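Local coordinates for uncharacterized protein AsqI (Emericella nidulans, PDB 5YY3) that catalyses the zinc-dependent ring contraction of 4'-methoxycyclopenin to 4'-methoxyviridicatin, with loss of methyl isocyanate, in aspoquinolone biosynthesis, at residues A[95-100]-A[134-139]; A[229-234]-A[563-568]. One frame throughout, in Å; residues are numbered along the deposited sequence.

Interaction 1: residues A[95-100]-A[134-139]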
loop_
_atom_site.group_PDB
_atom_site.type_symbol
_atom_site.label_atom_id
_atom_site.label_comp_id
_atom_site.label_asym_id
_atom_site.label_seq_id
_atom_site.Cartn_x
_atom_site.Cartn_y
_atom_site.Cartn_z
ATOM N N PRO A 95 -27.155 1.556 -54.664
ATOM C CA PRO A 95 -26.876 0.188 -54.215
ATOM C C PRO A 95 -25.384 -0.130 -54.048
ATOM O O PRO A 95 -25.059 -1.125 -53.401
ATOM C CB PRO A 95 -27.483 -0.660 -55.337
ATOM C CG PRO A 95 -27.273 0.181 -56.554
ATOM C CD PRO A 95 -27.488 1.599 -56.103
ATOM N N LYS A 96 -24.499 0.682 -54.618
ATOM C CA LYS A 96 -23.071 0.368 -54.581
ATOM C C LYS A 96 -22.262 1.330 -53.716
ATOM O O LYS A 96 -22.671 2.465 -53.475
ATOM C CB LYS A 96 -22.495 0.341 -56.001
ATOM C CG LYS A 96 -22.813 -0.944 -56.759
ATOM C CD LYS A 96 -21.530 -1.671 -57.141
ATOM C CE LYS A 96 -21.776 -3.150 -57.444
ATOM N NZ LYS A 96 -20.540 -3.958 -57.215
ATOM N N LEU A 97 -21.108 0.850 -53.256
ATOM C CA LEU A 97 -20.211 1.616 -52.395
ATOM C C LEU A 97 -19.816 2.961 -52.961
ATOM O O LEU A 97 -19.796 3.951 -52.237
ATOM C CB LEU A 97 -18.937 0.823 -52.113
ATOM C CG LEU A 97 -19.035 -0.248 -51.035
ATOM C CD1 LEU A 97 -17.649 -0.564 -50.460
ATOM C CD2 LEU A 97 -20.008 0.190 -49.946
ATOM N N GLU A 98 -19.472 2.999 -54.242
ATOM C CA GLU A 98 -19.028 4.250 -54.850
ATOM C C GLU A 98 -20.146 5.283 -54.822
ATOM O O GLU A 98 -19.885 6.486 -54.860
ATOM C CB GLU A 98 -18.531 4.036 -56.287
ATOM C CG GLU A 98 -18.869 2.691 -56.884
ATOM C CD GLU A 98 -17.870 1.631 -56.495
ATOM O OE1 GLU A 98 -16.671 1.793 -56.805
ATOM O OE2 GLU A 98 -18.279 0.639 -55.863
ATOM N N ASP A 99 -21.389 4.814 -54.738
ATOM C CA ASP A 99 -22.521 5.719 -54.563
ATOM C C ASP A 99 -22.444 6.400 -53.184
ATOM O O ASP A 99 -22.459 7.630 -53.094
ATOM C CB ASP A 99 -23.855 4.979 -54.737
ATOM C CG ASP A 99 -24.074 4.493 -56.163
ATOM O OD1 ASP A 99 -23.703 5.242 -57.092
ATOM O OD2 ASP A 99 -24.621 3.377 -56.360
ATOM N N GLY A 100 -22.345 5.607 -52.121
ATOM C CA GLY A 100 -22.282 6.151 -50.774
ATOM C C GLY A 100 -21.101 7.087 -50.602
ATOM O O GLY A 100 -21.205 8.145 -49.985
ATOM N N ARG A 134 -17.735 -7.178 -50.830
ATOM C CA ARG A 134 -16.463 -6.670 -51.346
ATOM C C ARG A 134 -15.396 -6.612 -50.258
ATOM O O ARG A 134 -14.337 -6.011 -50.448
ATOM C CB ARG A 134 -16.646 -5.279 -51.961
ATOM C CG ARG A 134 -17.485 -5.287 -53.228
ATOM C CD ARG A 134 -17.877 -3.887 -53.679
ATOM N NE ARG A 134 -16.734 -3.040 -54.013
ATOM C CZ ARG A 134 -16.830 -1.925 -54.731
ATOM N NH1 ARG A 134 -15.756 -1.198 -55.000
ATOM N NH2 ARG A 134 -18.012 -1.546 -55.194
ATOM N N LYS A 135 -15.697 -7.240 -49.121
ATOM C CA LYS A 135 -14.845 -7.255 -47.929
ATOM C C LYS A 135 -14.224 -5.884 -47.618
ATOM O O LYS A 135 -13.097 -5.798 -47.129
ATOM C CB LYS A 135 -13.751 -8.346 -48.057
ATOM C CG LYS A 135 -12.674 -8.111 -49.135
ATOM C CD LYS A 135 -11.877 -9.380 -49.465
ATOM C CE LYS A 135 -10.417 -9.063 -49.813
ATOM N NZ LYS A 135 -9.726 -10.262 -50.358
ATOM N N ILE A 136 -14.967 -4.810 -47.896
ATOM C CA ILE A 136 -14.526 -3.461 -47.533
ATOM C C ILE A 136 -15.121 -3.065 -46.183
ATOM O O ILE A 136 -16.335 -3.160 -45.961
ATOM C CB ILE A 136 -14.895 -2.415 -48.599
ATOM C CG1 ILE A 136 -14.039 -2.624 -49.851
ATOM C CG2 ILE A 136 -14.672 -1.014 -48.061
ATOM C CD1 ILE A 136 -14.270 -1.597 -50.942
ATOM N N PHE A 137 -14.249 -2.648 -45.272
ATOM C CA PHE A 137 -14.605 -2.535 -43.864
ATOM C C PHE A 137 -14.329 -1.147 -43.337
ATOM O O PHE A 137 -13.502 -0.437 -43.897
ATOM C CB PHE A 137 -13.828 -3.561 -43.049
ATOM C CG PHE A 137 -14.129 -4.974 -43.424
ATOM C CD1 PHE A 137 -15.438 -5.409 -43.531
ATOM C CD2 PHE A 137 -13.095 -5.870 -43.679
ATOM C CE1 PHE A 137 -15.713 -6.713 -43.884
ATOM C CE2 PHE A 137 -13.366 -7.177 -44.027
ATOM C CZ PHE A 137 -14.675 -7.599 -44.133
ATOM N N PRO A 138 -15.026 -0.753 -42.261
ATOM C CA PRO A 138 -14.601 0.473 -41.580
ATOM C C PRO A 138 -13.169 0.281 -41.083
ATOM O O PRO A 138 -12.799 -0.842 -40.742
ATOM C CB PRO A 138 -15.603 0.623 -40.430
ATOM C CG PRO A 138 -16.385 -0.661 -40.398
ATOM C CD PRO A 138 -16.285 -1.293 -41.729
ATOM N N PRO A 139 -12.364 1.356 -41.071
ATOM C CA PRO A 139 -10.943 1.232 -40.725
ATOM C C PRO A 139 -10.716 0.721 -39.305
ATOM O O PRO A 139 -11.610 0.807 -38.462
ATOM C CB PRO A 139 -10.416 2.671 -40.868
ATOM C CG PRO A 139 -11.399 3.354 -41.767
ATOM C CD PRO A 139 -12.731 2.732 -41.441
#
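R134 lays one face of its guanidinium over the CB of L97, which stands 4.0 Å above the plane and toward the rim of the group, while the carboxylate of E98 meets the same group at its edge. The two charged planes are only 19° apart, nearly coplanar, and NH2 of R134 pairs with OE2 of E98 in a salt bridge. The modelled NH2 to OE2 separation is very short, so the pairing is better supported than the fine geometry of the bond, which is doubtful. A bend at chi3 (62°) turns NE of R134 out of the line of its otherwise extended chain. K96 passes roughly perpendicular to this side chain: its CD lies near the guanidinium plane, and its NZ stops 4.0 Å from NH2 of R134, a repulsive neighbourhood that nearby carboxylates probably offset. D130 is one of them, since its OD2 forms a second salt bridge with NH2 of R134 and also accepts from the backbone N of L97. Beside the charged group, the side chains of L97 and I136 run antiparallel alongside one another, with CD1 of L97 3.6 Å from CD1 of I136 and also close to its CB and CG2. K96 is the N-cap of helix 97-109, and K135, with positive phi, is the C-prime residue of the Schellman motif that ends helix 129-133. The contact therefore joins one helix start to one helix end near the surface, with V53 of helix 53-61 touching E98, R134 and I136, and Y124 of helix 114-127 against L97.

Interaction 2: residues A[229-234]-A[563-568]; sequences SLCWSL and LPVGKV
The indole of W232 meets CG1 of V565 obliquely, NE1 being its nearest ring atom at 3.7 Å, and the two side chains lie nearly perpendicular. R645 makes a cation-pi contact with the same indole, and NE1 of W232 is hydrogen-bonded to OH of Y175. The V565 methyl also reaches C231, where CG1 packs 3.4 Å from CB; chi1 of V565 (64°) sets CG1 between its own backbone N and carbonyl carbon. From C231 the sulfur turns to the backbone: N of G566 donates to SG over 3.5 Å at 144°, a weak bond, and CB of P564 lies 4.2 Å from SG. K567 runs extended beyond CG across the end of helix 210-231, its CG 3.4 Å from O of C231 and its CE 3.7 Å from O of L230. S233, with positive phi, is the C-prime residue of the Schellman motif closing that helix. Apolar packing of V565 and P564 on C231, K567 methylenes against helix-end carbonyls and one weak N-H...S bond make the direct contact only weakly polar. Stronger polar chemistry comes from outside: NH1 of R645 bonds O of both C231 and G566, bridging the segments, and OE1 of E228 accepts from N of V565.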
loop_
_atom_site.group_PDB
_atom_site.type_symbol
_atom_site.label_atom_id
_atom_site.label_comp_id
_atom_site.label_asym_id
_atom_site.label_seq_id
_atom_site.Cartn_x
_atom_site.Cartn_y
_atom_site.Cartn_z
ATOM N N SER A 229 -10.899 -7.073 -11.535
ATOM C CA SER A 229 -10.695 -6.341 -10.294
ATOM C C SER A 229 -10.336 -7.257 -9.102
ATOM O O SER A 229 -9.406 -6.975 -8.357
ATOM C CB SER A 229 -11.943 -5.527 -9.967
ATOM O OG SER A 229 -11.607 -4.429 -9.131
ATOM N N LEU A 230 -11.071 -8.349 -8.931
ATOM C CA LEU A 230 -10.837 -9.256 -7.823
ATOM C C LEU A 230 -9.461 -9.910 -7.886
ATOM O O LEU A 230 -8.885 -10.267 -6.855
ATOM C CB LEU A 230 -11.912 -10.339 -7.797
ATOM C CG LEU A 230 -12.952 -10.228 -6.690
ATOM C CD1 LEU A 230 -13.383 -8.797 -6.542
ATOM C CD2 LEU A 230 -14.139 -11.114 -7.016
ATOM N N CYS A 231 -8.939 -10.075 -9.096
ATOM C CA CYS A 231 -7.650 -10.725 -9.273
ATOM C C CYS A 231 -6.529 -9.899 -8.633
ATOM O O CYS A 231 -5.562 -10.440 -8.092
ATOM C CB CYS A 231 -7.383 -10.953 -10.760
ATOM S SG CYS A 231 -8.625 -12.007 -11.576
ATOM N N TRP A 232 -6.671 -8.585 -8.686
ATOM C CA TRP A 232 -5.694 -7.718 -8.062
ATOM C C TRP A 232 -6.113 -7.348 -6.647
ATOM O O TRP A 232 -5.485 -6.509 -6.011
ATOM C CB TRP A 232 -5.502 -6.459 -8.900
ATOM C CG TRP A 232 -4.994 -6.743 -10.265
ATOM C CD1 TRP A 232 -5.722 -6.793 -11.420
ATOM C CD2 TRP A 232 -3.635 -7.010 -10.631
ATOM N NE1 TRP A 232 -4.896 -7.066 -12.486
ATOM C CE2 TRP A 232 -3.611 -7.204 -12.031
ATOM C CE3 TRP A 232 -2.431 -7.100 -9.911
ATOM C CZ2 TRP A 232 -2.428 -7.482 -12.731
ATOM C CZ3 TRP A 232 -1.249 -7.389 -10.608
ATOM C CH2 TRP A 232 -1.260 -7.571 -12.001
ATOM N N SER A 233 -7.190 -7.971 -6.179
ATOM C CA SER A 233 -7.730 -7.725 -4.843
ATOM C C SER A 233 -8.248 -6.301 -4.685
ATOM O O SER A 233 -8.233 -5.764 -3.585
ATOM C CB SER A 233 -6.681 -8.016 -3.758
ATOM O OG SER A 233 -6.546 -9.416 -3.543
ATOM N N LEU A 234 -8.719 -5.704 -5.782
ATOM C CA LEU A 234 -9.304 -4.365 -5.744
ATOM C C LEU A 234 -10.816 -4.433 -5.465
ATOM O O LEU A 234 -11.429 -5.487 -5.586
ATOM C CB LEU A 234 -9.025 -3.637 -7.061
ATOM C CG LEU A 234 -7.544 -3.514 -7.420
ATOM C CD1 LEU A 234 -7.348 -2.845 -8.773
ATOM C CD2 LEU A 234 -6.835 -2.737 -6.337
ATOM N N LEU A 563 -9.232 -14.940 -20.757
ATOM C CA LEU A 563 -9.033 -15.394 -19.385
ATOM C C LEU A 563 -8.898 -14.215 -18.434
ATOM O O LEU A 563 -8.152 -13.283 -18.719
ATOM C CB LEU A 563 -7.790 -16.281 -19.302
ATOM C CG LEU A 563 -7.862 -17.799 -19.182
ATOM C CD1 LEU A 563 -8.994 -18.381 -19.966
ATOM C CD2 LEU A 563 -6.538 -18.400 -19.612
ATOM N N PRO A 564 -9.617 -14.250 -17.302
ATOM C CA PRO A 564 -9.261 -13.329 -16.222
ATOM C C PRO A 564 -7.781 -13.477 -15.898
ATOM O O PRO A 564 -7.274 -14.577 -16.026
ATOM C CB PRO A 564 -10.140 -13.790 -15.065
ATOM C CG PRO A 564 -11.361 -14.362 -15.751
ATOM C CD PRO A 564 -10.822 -15.035 -16.987
ATOM N N VAL A 565 -7.110 -12.396 -15.516
ATOM C CA VAL A 565 -5.660 -12.396 -15.336
ATOM C C VAL A 565 -5.193 -13.413 -14.259
ATOM O O VAL A 565 -4.105 -13.985 -14.372
ATOM C CB VAL A 565 -5.155 -10.958 -14.999
ATOM C CG1 VAL A 565 -5.720 -10.462 -13.677
ATOM C CG2 VAL A 565 -3.625 -10.871 -15.006
ATOM N N GLY A 566 -6.019 -13.657 -13.242
ATOM C CA GLY A 566 -5.676 -14.607 -12.201
ATOM C C GLY A 566 -4.731 -14.049 -11.152
ATOM O O GLY A 566 -4.509 -12.837 -11.076
ATOM N N LYS A 567 -4.169 -14.935 -10.330
ATOM C CA LYS A 567 -3.197 -14.526 -9.309
ATOM C C LYS A 567 -1.891 -15.291 -9.441
ATOM O O LYS A 567 -1.872 -16.400 -9.977
ATOM C CB LYS A 567 -3.790 -14.723 -7.919
ATOM C CG LYS A 567 -4.905 -13.726 -7.616
ATOM C CD LYS A 567 -5.704 -14.142 -6.394
ATOM C CE LYS A 567 -6.512 -12.981 -5.855
ATOM N NZ LYS A 567 -7.126 -13.366 -4.557
ATOM N N VAL A 568 -0.799 -14.701 -8.954
ATOM C CA VAL A 568 0.527 -15.323 -9.076
ATOM C C VAL A 568 0.513 -16.745 -8.511
ATOM O O VAL A 568 1.044 -17.676 -9.130
ATOM C CB VAL A 568 1.614 -14.478 -8.368
ATOM C CG1 VAL A 568 2.961 -15.253 -8.286
ATOM C CG2 VAL A 568 1.793 -13.133 -9.089
#

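From the N terminus, interaction 1 closes first, drawing 95-100 to 134-139 across 33 intervening residues, 28 of them helical, so it is a local closure within the helical part of the chain. Interaction 2 opens only afterwards, at 229-234, and closes at 563-568 after 328 intervening residues, bringing the end of helix 210-231 to the loop before strand 571-580. The two loops are in series, neither nesting nor crossing. The centres of interactions 1 and 2 are 42 Å apart, on opposite sides of the chain's centre. The nearest atoms of interactions 1 and 2 are about 24 Å apart. One joins the start of helix 97-109 to the loop that follows helix 129-133; the other ties the hemocyanin-type helical domain to the Ig-like beta domain.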